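Local coordinates for protein probable ribosomal RNA small subunit methyltransferase (Thermus thermophilus, PDB 3DMH) that probably methylates the exocyclic N2 amine of a guanosine in 16S ribosomal RNA, with S-adenosylmethionine as methyl donor, at residues A[49-55]-A[67-73]; A[197-201]-A[273-278]; A[314-320]-A[344-349]. One frame throughout, in Å; residues are numbered along the deposited sequence.

Contact 1: residues A[49-55]-A[67-73]; sequences ALDLNPG and MAVERLE
Ala49 and Asp51 pair in parallel with strand 68-73. Ala49 N donates to Ala68 O (2.7 Å) and Asp51 N to Glu70 O, while Ala49 O and Asp51 O accept from Glu70 N and Leu72 N. The tight part is the buried side chains. Met67 CE lies 3.7 Å from Ala49 CB. Leu50 CG lies anti to the backbone N (chi1 -178°), which carries CD1 over to Leu72 CG at 3.8 Å. Leu52 and Leu72 run side by side beyond it, CD2 to CD1 at 4.0 Å. At the turn that follows the first strand, Glu73 is bent at chi2 (56°), and its OE1 accepts from Gly55 N (2.9 Å) on the anti side, with the donor 32° out of the carboxylate plane. The Pro54 ring rests against the same oxygen, CD to Glu73 OE1 being 3.2 Å. Glu73 OE2 takes Ser75 N and a water that also donates to Asn53 OD1; Asn53 ND2 bonds Ala108 O. With an alanine in place of Glu73, Gly55 N would probably lose its acceptor, and the water its second partner. Asp51 OD1 receives Asn53 N (3.0 Å) in an Asx turn, and OD2 bonds Ser60. The solvent side is at Ala68, which is exposed, and at Glu70, whose carboxylate turns away from 49-55, OE2 returning to Arg71 N and OE1 pairing with Arg90. This is the first and second strand pair of a Rossmann-like methyltransferase sheet; the acidic residue ending the second strand here bonds Gly55 N, its side chain about 11 Å from the bound cofactor.

Contact 2: residues A[197-201]-A[273-278]; sequences EYTFH and KGLEAN
Asn278 OD1 is gripped by Thr199 N at 3.0 Å and by a water at 2.6 Å that also donates to Glu197 O. Thr199 N arrives in the plane of the side-chain carbonyl, on a lone pair. At the other end, ND2 gives one bond to Thr199 O (2.7 Å) and one to Gly274 O (2.7 Å), both acceptors lying in the amide plane. A chi1 of -69° sets CG beside the backbone N, which brings ND2 close to Gly274 O in the last turn of helix 265-277. Further along the strand, the His201 ring crosses Lys273 at about a right angle and meets the helix through carbon atoms, its CD2 3.5 Å from Lys273 CE and its CE1 3.4 Å from Ala277 CB. The imidazole also makes a weak bond from ND1 to Thr199 O, and Lys273 forms a cation-pi contact with Trp186. Asn278 thus bonds both N and O of a single strand residue while tying itself to its own helix, which would hold the amide in one orientation, since exchanging its ends would put NH2 against Thr199 N and an oxygen against two acceptor oxygens.

Contact 3: residues A[314-320]-A[344-349]; sequences VILDVAQ and LKYEPL. With SAM (S-adenosylmethionine), chain D.
Ile315 lays its CD1 methyl over the centre of the Tyr346 ring, a CH-pi contact 3.7 Å from the centroid and only 6° off the ring normal. CG1 stands beside the backbone N (chi1 -66°) and the chain runs on extended (chi2 166°), which brings CD1 above the ring, while the other branch, CG2, meets Tyr346 CE1 at 3.8 Å. CD1 also touches the backbone of Lys345 and, at 3.9 Å, Leu349 CD1. Ala319 comes to the ring from its edge, with CB 3.3 Å from Tyr346 OH. Leu349 CD1 bridges on to Gln320 CG (4.1 Å), and Leu344 CB lies against Ile315 CG1. No direct hydrogen bond joins the two segments; a water accepts from Leu316 N (3.0 Å) and pairs weakly with Tyr346 OH. The next shell is backbone structure. Leu316 is the N-cap of helix 317-329, its O receiving Gln320 N, and Lys345 centres an inverse gamma turn in which Tyr346 N donates to Leu344 O (2.8 Å), an oxygen also bonded by Lys366. Both ligands lie close by: Val318 CG1 touches the adenine of S-adenosylmethionine, 3.6 Å from its N7, and Leu344 touches the bound guanosine. The contact joins the region where helix 317-329 begins to the segment leading into helix 346-354, with Pro306 meeting both Ala319 and Tyr346, and the tyrosine packed on Leu338 and Ser340 of strand 334-340 and on Leu368 of strand 366-371.

Along the chain the three contacts follow in series, each closing before the next opens, with centres 31 to 33 Å apart and no touch between them. Contact 1 belongs to the first seven-stranded sheet; contacts 2 and 3 belong to the part of the chain built on the second, which has the same 3-2-1-4-5-7-6 strand order, consistent with two related methyltransferase-like halves. Contact 2 ties the two-stranded hairpin of 187-193 and 196-202 to helix 265-277, whereas contact 3 lies beside the ligands. Contacts 1 and 3 lie on opposite sides of the chain's centre. S-adenosylmethionine and guanosine are bound in the second half, where contact 3 contributes Val318 and Leu344.

Contact 1: residues A[49-55]-A[67-73]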
loop_
_atom_site.group_PDB
_atom_site.type_symbol
_atom_site.label_atom_id
_atom_site.label_comp_id
_atom_site.label_asym_id
_atom_site.label_seq_id
_atom_site.Cartn_x
_atom_site.Cartn_y
_atom_site.Cartn_z
ATOM N N ALA A 49 -14.140 6.871 -18.872
ATOM C CA ALA A 49 -12.880 7.252 -18.232
ATOM C C ALA A 49 -12.390 6.178 -17.272
ATOM O O ALA A 49 -13.200 5.450 -16.682
ATOM C CB ALA A 49 -13.029 8.574 -17.463
ATOM N N LEU A 50 -11.076 6.126 -17.091
ATOM C CA LEU A 50 -10.460 5.210 -16.132
ATOM C C LEU A 50 -9.482 5.995 -15.255
ATOM O O LEU A 50 -8.589 6.660 -15.771
ATOM C CB LEU A 50 -9.711 4.102 -16.888
ATOM C CG LEU A 50 -9.033 3.001 -16.056
ATOM C CD1 LEU A 50 -10.046 2.173 -15.311
ATOM C CD2 LEU A 50 -8.146 2.110 -16.970
ATOM N N ASP A 51 -9.629 5.901 -13.930
ATOM C CA ASP A 51 -8.646 6.477 -12.997
ATOM C C ASP A 51 -7.768 5.348 -12.466
ATOM O O ASP A 51 -8.277 4.423 -11.836
ATOM C CB ASP A 51 -9.378 7.159 -11.833
ATOM C CG ASP A 51 -8.463 7.953 -10.937
ATOM O OD1 ASP A 51 -7.255 7.661 -10.833
ATOM O OD2 ASP A 51 -9.002 8.864 -10.262
ATOM N N LEU A 52 -6.463 5.419 -12.741
ATOM C CA LEU A 52 -5.531 4.335 -12.385
ATOM C C LEU A 52 -4.875 4.479 -11.016
ATOM O O LEU A 52 -4.097 3.611 -10.613
ATOM C CB LEU A 52 -4.438 4.189 -13.467
ATOM C CG LEU A 52 -4.941 3.620 -14.781
ATOM C CD1 LEU A 52 -3.784 3.627 -15.793
ATOM C CD2 LEU A 52 -5.478 2.208 -14.599
ATOM N N ASN A 53 -5.146 5.579 -10.310
ATOM C CA ASN A 53 -4.548 5.787 -8.982
ATOM C C ASN A 53 -5.433 6.741 -8.205
ATOM O O ASN A 53 -5.021 7.869 -7.909
ATOM C CB ASN A 53 -3.113 6.327 -9.094
ATOM C CG ASN A 53 -2.441 6.512 -7.729
ATOM O OD1 ASN A 53 -2.806 5.855 -6.739
ATOM N ND2 ASN A 53 -1.476 7.417 -7.662
ATOM N N PRO A 54 -6.677 6.320 -7.939
ATOM C CA PRO A 54 -7.652 7.324 -7.455
ATOM C C PRO A 54 -7.479 7.796 -6.026
ATOM O O PRO A 54 -7.857 8.928 -5.734
ATOM C CB PRO A 54 -8.999 6.611 -7.577
ATOM C CG PRO A 54 -8.653 5.149 -7.479
ATOM C CD PRO A 54 -7.292 4.993 -8.145
ATOM N N GLY A 55 -6.938 6.964 -5.145
ATOM C CA GLY A 55 -7.006 7.299 -3.700
ATOM C C GLY A 55 -8.464 7.492 -3.324
ATOM O O GLY A 55 -9.323 6.715 -3.712
ATOM N N MET A 67 -19.356 11.588 -17.284
ATOM C CA MET A 67 -18.738 10.480 -18.003
ATOM C C MET A 67 -18.995 9.240 -17.178
ATOM O O MET A 67 -19.263 9.358 -15.976
ATOM C CB MET A 67 -17.207 10.648 -18.024
ATOM C CG MET A 67 -16.729 11.754 -18.894
ATOM S SD MET A 67 -14.963 11.621 -19.098
ATOM C CE MET A 67 -14.876 10.192 -20.179
ATOM N N ALA A 68 -18.876 8.068 -17.790
ATOM C CA ALA A 68 -18.766 6.834 -17.008
ATOM C C ALA A 68 -17.331 6.770 -16.513
ATOM O O ALA A 68 -16.400 6.866 -17.307
ATOM C CB ALA A 68 -19.086 5.626 -17.860
ATOM N N VAL A 69 -17.151 6.646 -15.209
ATOM C CA VAL A 69 -15.797 6.607 -14.656
ATOM C C VAL A 69 -15.557 5.311 -13.891
ATOM O O VAL A 69 -16.289 4.991 -12.944
ATOM C CB VAL A 69 -15.534 7.787 -13.706
ATOM C CG1 VAL A 69 -14.101 7.764 -13.175
ATOM C CG2 VAL A 69 -15.840 9.126 -14.400
ATOM N N GLU A 70 -14.525 4.582 -14.302
ATOM C CA GLU A 70 -14.085 3.392 -13.570
ATOM C C GLU A 70 -12.788 3.760 -12.848
ATOM O O GLU A 70 -12.055 4.656 -13.274
ATOM C CB GLU A 70 -13.877 2.236 -14.549
ATOM C CG GLU A 70 -13.356 0.926 -13.931
ATOM C CD GLU A 70 -14.297 0.324 -12.899
ATOM O OE1 GLU A 70 -15.000 -0.648 -13.270
ATOM O OE2 GLU A 70 -14.347 0.806 -11.740
ATOM N N ARG A 71 -12.521 3.092 -11.735
ATOM C CA ARG A 71 -11.354 3.411 -10.896
ATOM C C ARG A 71 -10.720 2.111 -10.486
ATOM O O ARG A 71 -11.429 1.231 -10.001
ATOM C CB ARG A 71 -11.792 4.173 -9.641
ATOM C CG ARG A 71 -12.525 5.470 -9.941
ATOM C CD ARG A 71 -13.182 6.031 -8.658
ATOM N NE ARG A 71 -13.828 7.305 -9.001
ATOM C CZ ARG A 71 -15.005 7.408 -9.616
ATOM N NH1 ARG A 71 -15.745 6.325 -9.918
ATOM N NH2 ARG A 71 -15.459 8.610 -9.930
ATOM N N LEU A 72 -9.411 1.985 -10.686
ATOM C CA LEU A 72 -8.690 0.783 -10.221
ATOM C C LEU A 72 -7.800 1.177 -9.062
ATOM O O LEU A 72 -6.924 2.027 -9.226
ATOM C CB LEU A 72 -7.840 0.182 -11.365
ATOM C CG LEU A 72 -8.631 -0.132 -12.651
ATOM C CD1 LEU A 72 -7.708 -0.896 -13.590
ATOM C CD2 LEU A 72 -9.901 -0.923 -12.424
ATOM N N GLU A 73 -7.979 0.523 -7.913
ATOM C CA GLU A 73 -7.273 0.954 -6.727
ATOM C C GLU A 73 -6.725 -0.241 -5.949
ATOM O O GLU A 73 -7.400 -1.272 -5.786
ATOM C CB GLU A 73 -8.216 1.781 -5.874
ATOM C CG GLU A 73 -7.661 2.243 -4.518
ATOM C CD GLU A 73 -6.379 3.034 -4.655
ATOM O OE1 GLU A 73 -6.402 4.128 -5.249
ATOM O OE2 GLU A 73 -5.306 2.595 -4.177
HETATM O O HOH W 1 -3.129 3.039 -6.068
#

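Contact 2: residues A[197-201]-A[273-278]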
loop_
_atom_site.group_PDB
_atom_site.type_symbol
_atom_site.label_atom_id
_atom_site.label_comp_id
_atom_site.label_asym_id
_atom_site.label_seq_id
_atom_site.Cartn_x
_atom_site.Cartn_y
_atom_site.Cartn_z
ATOM N N GLU A 197 16.202 -21.507 3.796
ATOM C CA GLU A 197 16.181 -20.809 2.511
ATOM C C GLU A 197 14.780 -20.443 2.084
ATOM O O GLU A 197 13.887 -21.291 2.113
ATOM C CB GLU A 197 16.783 -21.690 1.419
ATOM C CG GLU A 197 18.273 -21.916 1.555
ATOM C CD GLU A 197 19.087 -20.640 1.380
ATOM O OE1 GLU A 197 18.679 -19.758 0.585
ATOM O OE2 GLU A 197 20.146 -20.535 2.040
ATOM N N TYR A 198 14.610 -19.187 1.664
ATOM C CA TYR A 198 13.336 -18.683 1.137
ATOM C C TYR A 198 13.549 -18.033 -0.219
ATOM O O TYR A 198 14.571 -17.385 -0.451
ATOM C CB TYR A 198 12.705 -17.666 2.101
ATOM C CG TYR A 198 12.431 -18.239 3.469
ATOM C CD1 TYR A 198 11.215 -18.858 3.762
ATOM C CD2 TYR A 198 13.409 -18.209 4.460
ATOM C CE1 TYR A 198 10.974 -19.406 5.015
ATOM C CE2 TYR A 198 13.180 -18.758 5.706
ATOM C CZ TYR A 198 11.969 -19.360 5.979
ATOM O OH TYR A 198 11.755 -19.902 7.224
ATOM N N THR A 199 12.582 -18.207 -1.119
ATOM C CA THR A 199 12.562 -17.445 -2.358
ATOM C C THR A 199 11.332 -16.567 -2.333
ATOM O O THR A 199 10.208 -17.061 -2.425
ATOM C CB THR A 199 12.535 -18.342 -3.602
ATOM O OG1 THR A 199 13.710 -19.167 -3.606
ATOM C CG2 THR A 199 12.534 -17.501 -4.865
ATOM N N PHE A 200 11.567 -15.270 -2.214
ATOM C CA PHE A 200 10.480 -14.296 -2.240
ATOM C C PHE A 200 10.135 -13.870 -3.660
ATOM O O PHE A 200 10.994 -13.822 -4.547
ATOM C CB PHE A 200 10.812 -13.094 -1.364
ATOM C CG PHE A 200 11.003 -13.441 0.082
ATOM C CD1 PHE A 200 9.911 -13.581 0.931
ATOM C CD2 PHE A 200 12.277 -13.659 0.594
ATOM C CE1 PHE A 200 10.084 -13.910 2.274
ATOM C CE2 PHE A 200 12.469 -13.997 1.931
ATOM C CZ PHE A 200 11.367 -14.116 2.781
ATOM N N HIS A 201 8.857 -13.558 -3.864
ATOM C CA HIS A 201 8.334 -13.182 -5.169
ATOM C C HIS A 201 7.525 -11.938 -4.956
ATOM O O HIS A 201 6.749 -11.859 -4.008
ATOM C CB HIS A 201 7.414 -14.263 -5.712
ATOM C CG HIS A 201 8.143 -15.471 -6.200
ATOM N ND1 HIS A 201 8.663 -16.432 -5.355
ATOM C CD2 HIS A 201 8.475 -15.856 -7.454
ATOM C CE1 HIS A 201 9.262 -17.367 -6.072
ATOM N NE2 HIS A 201 9.165 -17.040 -7.347
ATOM N N LYS A 273 2.019 -15.444 -3.855
ATOM C CA LYS A 273 2.931 -16.164 -4.759
ATOM C C LYS A 273 4.113 -16.731 -3.981
ATOM O O LYS A 273 4.525 -17.873 -4.224
ATOM C CB LYS A 273 3.426 -15.274 -5.907
ATOM C CG LYS A 273 4.303 -16.016 -6.942
ATOM C CD LYS A 273 4.494 -15.206 -8.209
ATOM C CE LYS A 273 5.461 -15.895 -9.176
ATOM N NZ LYS A 273 5.564 -15.154 -10.471
ATOM N N GLY A 274 4.635 -15.955 -3.028
ATOM C CA GLY A 274 5.750 -16.445 -2.200
ATOM C C GLY A 274 5.376 -17.654 -1.353
ATOM O O GLY A 274 6.136 -18.622 -1.279
ATOM N N LEU A 275 4.202 -17.615 -0.719
ATOM C CA LEU A 275 3.726 -18.776 0.070
ATOM C C LEU A 275 3.633 -20.037 -0.788
ATOM O O LEU A 275 4.089 -21.134 -0.379
ATOM C CB LEU A 275 2.354 -18.485 0.708
ATOM C CG LEU A 275 2.367 -17.451 1.843
ATOM C CD1 LEU A 275 0.968 -16.924 2.100
ATOM C CD2 LEU A 275 3.041 -18.014 3.123
ATOM N N GLU A 276 3.081 -19.882 -1.990
ATOM C CA GLU A 276 2.937 -20.994 -2.935
ATOM C C GLU A 276 4.285 -21.547 -3.355
ATOM O O GLU A 276 4.481 -22.770 -3.392
ATOM C CB GLU A 276 2.203 -20.521 -4.186
ATOM C CG GLU A 276 0.736 -20.220 -3.975
ATOM C CD GLU A 276 0.141 -19.364 -5.092
ATOM O OE1 GLU A 276 0.723 -19.338 -6.210
ATOM O OE2 GLU A 276 -0.917 -18.730 -4.855
ATOM N N ALA A 277 5.207 -20.641 -3.673
ATOM C CA ALA A 277 6.529 -21.017 -4.182
ATOM C C ALA A 277 7.373 -21.755 -3.146
ATOM O O ALA A 277 8.278 -22.519 -3.497
ATOM C CB ALA A 277 7.269 -19.781 -4.676
ATOM N N ASN A 278 7.075 -21.513 -1.871
ATOM C CA ASN A 278 7.845 -22.093 -0.770
ATOM C C ASN A 278 7.151 -23.290 -0.058
ATOM O O ASN A 278 7.593 -23.671 1.043
ATOM C CB ASN A 278 8.267 -20.982 0.212
ATOM C CG ASN A 278 9.304 -20.029 -0.392
ATOM O OD1 ASN A 278 10.515 -20.227 -0.221
ATOM N ND2 ASN A 278 8.843 -19.025 -1.142
HETATM O O HOH W 2 11.390 -22.347 1.061
#

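Contact 3: residues A[314-320]-A[344-349]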
loop_
_atom_site.group_PDB
_atom_site.type_symbol
_atom_site.label_atom_id
_atom_site.label_comp_id
_atom_site.label_asym_id
_atom_site.label_seq_id
_atom_site.Cartn_x
_atom_site.Cartn_y
_atom_site.Cartn_z
ATOM N N VAL A 314 7.818 11.637 13.049
ATOM C CA VAL A 314 6.526 11.361 13.659
ATOM C C VAL A 314 6.057 9.988 13.219
ATOM O O VAL A 314 6.322 9.574 12.093
ATOM C CB VAL A 314 5.429 12.407 13.284
ATOM C CG1 VAL A 314 5.839 13.827 13.729
ATOM C CG2 VAL A 314 5.089 12.351 11.786
ATOM N N ILE A 315 5.372 9.303 14.122
ATOM C CA ILE A 315 4.806 7.976 13.832
ATOM C C ILE A 315 3.530 8.137 12.995
ATOM O O ILE A 315 2.649 8.930 13.335
ATOM C CB ILE A 315 4.588 7.181 15.140
ATOM C CG1 ILE A 315 5.943 6.874 15.799
ATOM C CG2 ILE A 315 3.808 5.855 14.899
ATOM C CD1 ILE A 315 5.822 6.406 17.241
ATOM N N LEU A 316 3.446 7.397 11.895
ATOM C CA LEU A 316 2.270 7.483 11.011
ATOM C C LEU A 316 1.005 7.019 11.727
ATOM O O LEU A 316 1.064 6.118 12.574
ATOM C CB LEU A 316 2.498 6.640 9.751
ATOM C CG LEU A 316 3.634 7.048 8.809
ATOM C CD1 LEU A 316 3.743 6.012 7.700
ATOM C CD2 LEU A 316 3.403 8.436 8.226
ATOM N N ASP A 317 -0.147 7.583 11.339
ATOM C CA ASP A 317 -1.436 7.128 11.857
ATOM C C ASP A 317 -1.609 5.599 11.743
ATOM O O ASP A 317 -2.080 4.964 12.677
ATOM C CB ASP A 317 -2.586 7.777 11.079
ATOM C CG ASP A 317 -2.738 9.250 11.357
ATOM O OD1 ASP A 317 -2.232 9.734 12.398
ATOM O OD2 ASP A 317 -3.384 9.933 10.519
ATOM N N VAL A 318 -1.242 5.018 10.596
ATOM C CA VAL A 318 -1.363 3.562 10.415
ATOM C C VAL A 318 -0.537 2.816 11.447
ATOM O O VAL A 318 -1.006 1.832 12.045
ATOM C CB VAL A 318 -0.963 3.105 8.988
ATOM C CG1 VAL A 318 -0.871 1.578 8.884
ATOM C CG2 VAL A 318 -1.952 3.673 7.942
ATOM N N ALA A 319 0.703 3.283 11.642
ATOM C CA ALA A 319 1.620 2.631 12.575
ATOM C C ALA A 319 1.114 2.720 14.022
ATOM O O ALA A 319 1.204 1.759 14.779
ATOM C CB ALA A 319 3.018 3.204 12.437
ATOM N N GLN A 320 0.533 3.860 14.388
ATOM C CA GLN A 320 -0.085 3.992 15.707
ATOM C C GLN A 320 -1.263 3.017 15.833
ATOM O O GLN A 320 -1.416 2.354 16.855
ATOM C CB GLN A 320 -0.546 5.435 15.905
ATOM C CG GLN A 320 -1.003 5.769 17.301
ATOM C CD GLN A 320 -1.178 7.276 17.484
ATOM O OE1 GLN A 320 -0.532 8.076 16.793
ATOM N NE2 GLN A 320 -2.047 7.667 18.411
ATOM N N LEU A 344 12.120 6.711 16.641
ATOM C CA LEU A 344 10.663 6.855 16.601
ATOM C C LEU A 344 10.076 6.536 17.975
ATOM O O LEU A 344 10.443 5.543 18.614
ATOM C CB LEU A 344 10.026 6.015 15.486
ATOM C CG LEU A 344 10.333 6.467 14.053
ATOM C CD1 LEU A 344 9.813 5.434 13.059
ATOM C CD2 LEU A 344 9.734 7.853 13.775
ATOM N N LYS A 345 9.157 7.382 18.418
ATOM C CA LYS A 345 8.706 7.382 19.801
ATOM C C LYS A 345 7.623 6.337 20.103
ATOM O O LYS A 345 6.537 6.666 20.573
ATOM C CB LYS A 345 8.282 8.800 20.202
ATOM C CG LYS A 345 9.393 9.817 20.015
ATOM C CD LYS A 345 8.915 11.231 20.288
ATOM C CE LYS A 345 9.987 12.239 19.917
ATOM N NZ LYS A 345 9.499 13.645 20.061
ATOM N N TYR A 346 7.935 5.070 19.855
ATOM C CA TYR A 346 6.971 3.981 20.113
ATOM C C TYR A 346 6.829 3.640 21.590
ATOM O O TYR A 346 5.792 3.144 22.016
ATOM C CB TYR A 346 7.357 2.722 19.343
ATOM C CG TYR A 346 6.994 2.782 17.886
ATOM C CD1 TYR A 346 5.689 2.551 17.467
ATOM C CD2 TYR A 346 7.959 3.057 16.924
ATOM C CE1 TYR A 346 5.361 2.613 16.117
ATOM C CE2 TYR A 346 7.639 3.129 15.572
ATOM C CZ TYR A 346 6.341 2.898 15.180
ATOM O OH TYR A 346 6.042 2.958 13.828
ATOM N N GLU A 347 7.875 3.909 22.361
ATOM C CA GLU A 347 7.911 3.550 23.774
ATOM C C GLU A 347 6.677 4.027 24.540
ATOM O O GLU A 347 6.018 3.206 25.179
ATOM C CB GLU A 347 9.196 4.060 24.431
ATOM C CG GLU A 347 10.441 3.324 23.975
ATOM C CD GLU A 347 11.046 3.871 22.695
ATOM O OE1 GLU A 347 10.499 4.827 22.102
ATOM O OE2 GLU A 347 12.096 3.338 22.292
ATOM N N PRO A 348 6.361 5.342 24.477
ATOM C CA PRO A 348 5.157 5.780 25.200
ATOM C C PRO A 348 3.865 5.105 24.742
ATOM O O PRO A 348 2.977 4.876 25.571
ATOM C CB PRO A 348 5.103 7.294 24.942
ATOM C CG PRO A 348 6.029 7.548 23.811
ATOM C CD PRO A 348 7.068 6.478 23.855
ATOM N N LEU A 349 3.758 4.790 23.450
ATOM C CA LEU A 349 2.572 4.108 22.911
ATOM C C LEU A 349 2.409 2.702 23.480
ATOM O O LEU A 349 1.297 2.297 23.851
ATOM C CB LEU A 349 2.610 4.018 21.373
ATOM C CG LEU A 349 2.726 5.273 20.510
ATOM C CD1 LEU A 349 2.662 4.878 19.029
ATOM C CD2 LEU A 349 1.644 6.292 20.833
HETATM N N SAM D . 6.252 -6.993 6.910
HETATM C CA SAM D . 6.968 -6.638 5.636
HETATM C C SAM D . 8.460 -6.732 5.868
HETATM O O SAM D . 8.824 -6.826 7.048
HETATM O OXT SAM D . 9.239 -6.676 4.902
HETATM C CB SAM D . 6.633 -5.213 5.188
HETATM C CG SAM D . 6.985 -4.102 6.181
HETATM S SD SAM D . 6.654 -2.453 5.482
HETATM C CE SAM D . 7.737 -1.405 6.494
HETATM C "C5'" SAM D . 5.029 -1.963 6.131
HETATM C "C4'" SAM D . 3.884 -2.640 5.396
HETATM O "O4'" SAM D . 2.701 -2.071 5.951
HETATM C "C3'" SAM D . 3.857 -2.407 3.879
HETATM O "O3'" SAM D . 3.810 -3.632 3.159
HETATM C "C2'" SAM D . 2.602 -1.552 3.679
HETATM O "O2'" SAM D . 1.958 -1.703 2.428
HETATM C "C1'" SAM D . 1.783 -2.028 4.876
HETATM N N9 SAM D . 0.693 -1.119 5.177
HETATM C C8 SAM D . 0.630 0.262 5.009
HETATM N N7 SAM D . -0.571 0.708 5.451
HETATM C C5 SAM D . -1.285 -0.390 5.884
HETATM C C6 SAM D . -2.577 -0.559 6.395
HETATM N N6 SAM D . -3.414 0.479 6.532
HETATM N N1 SAM D . -2.972 -1.832 6.736
HETATM C C2 SAM D . -2.141 -2.918 6.573
HETATM N N3 SAM D . -0.874 -2.787 6.014
HETATM C C4 SAM D . -0.479 -1.533 5.701
HETATM O O HOH W 3 5.608 5.371 11.510
#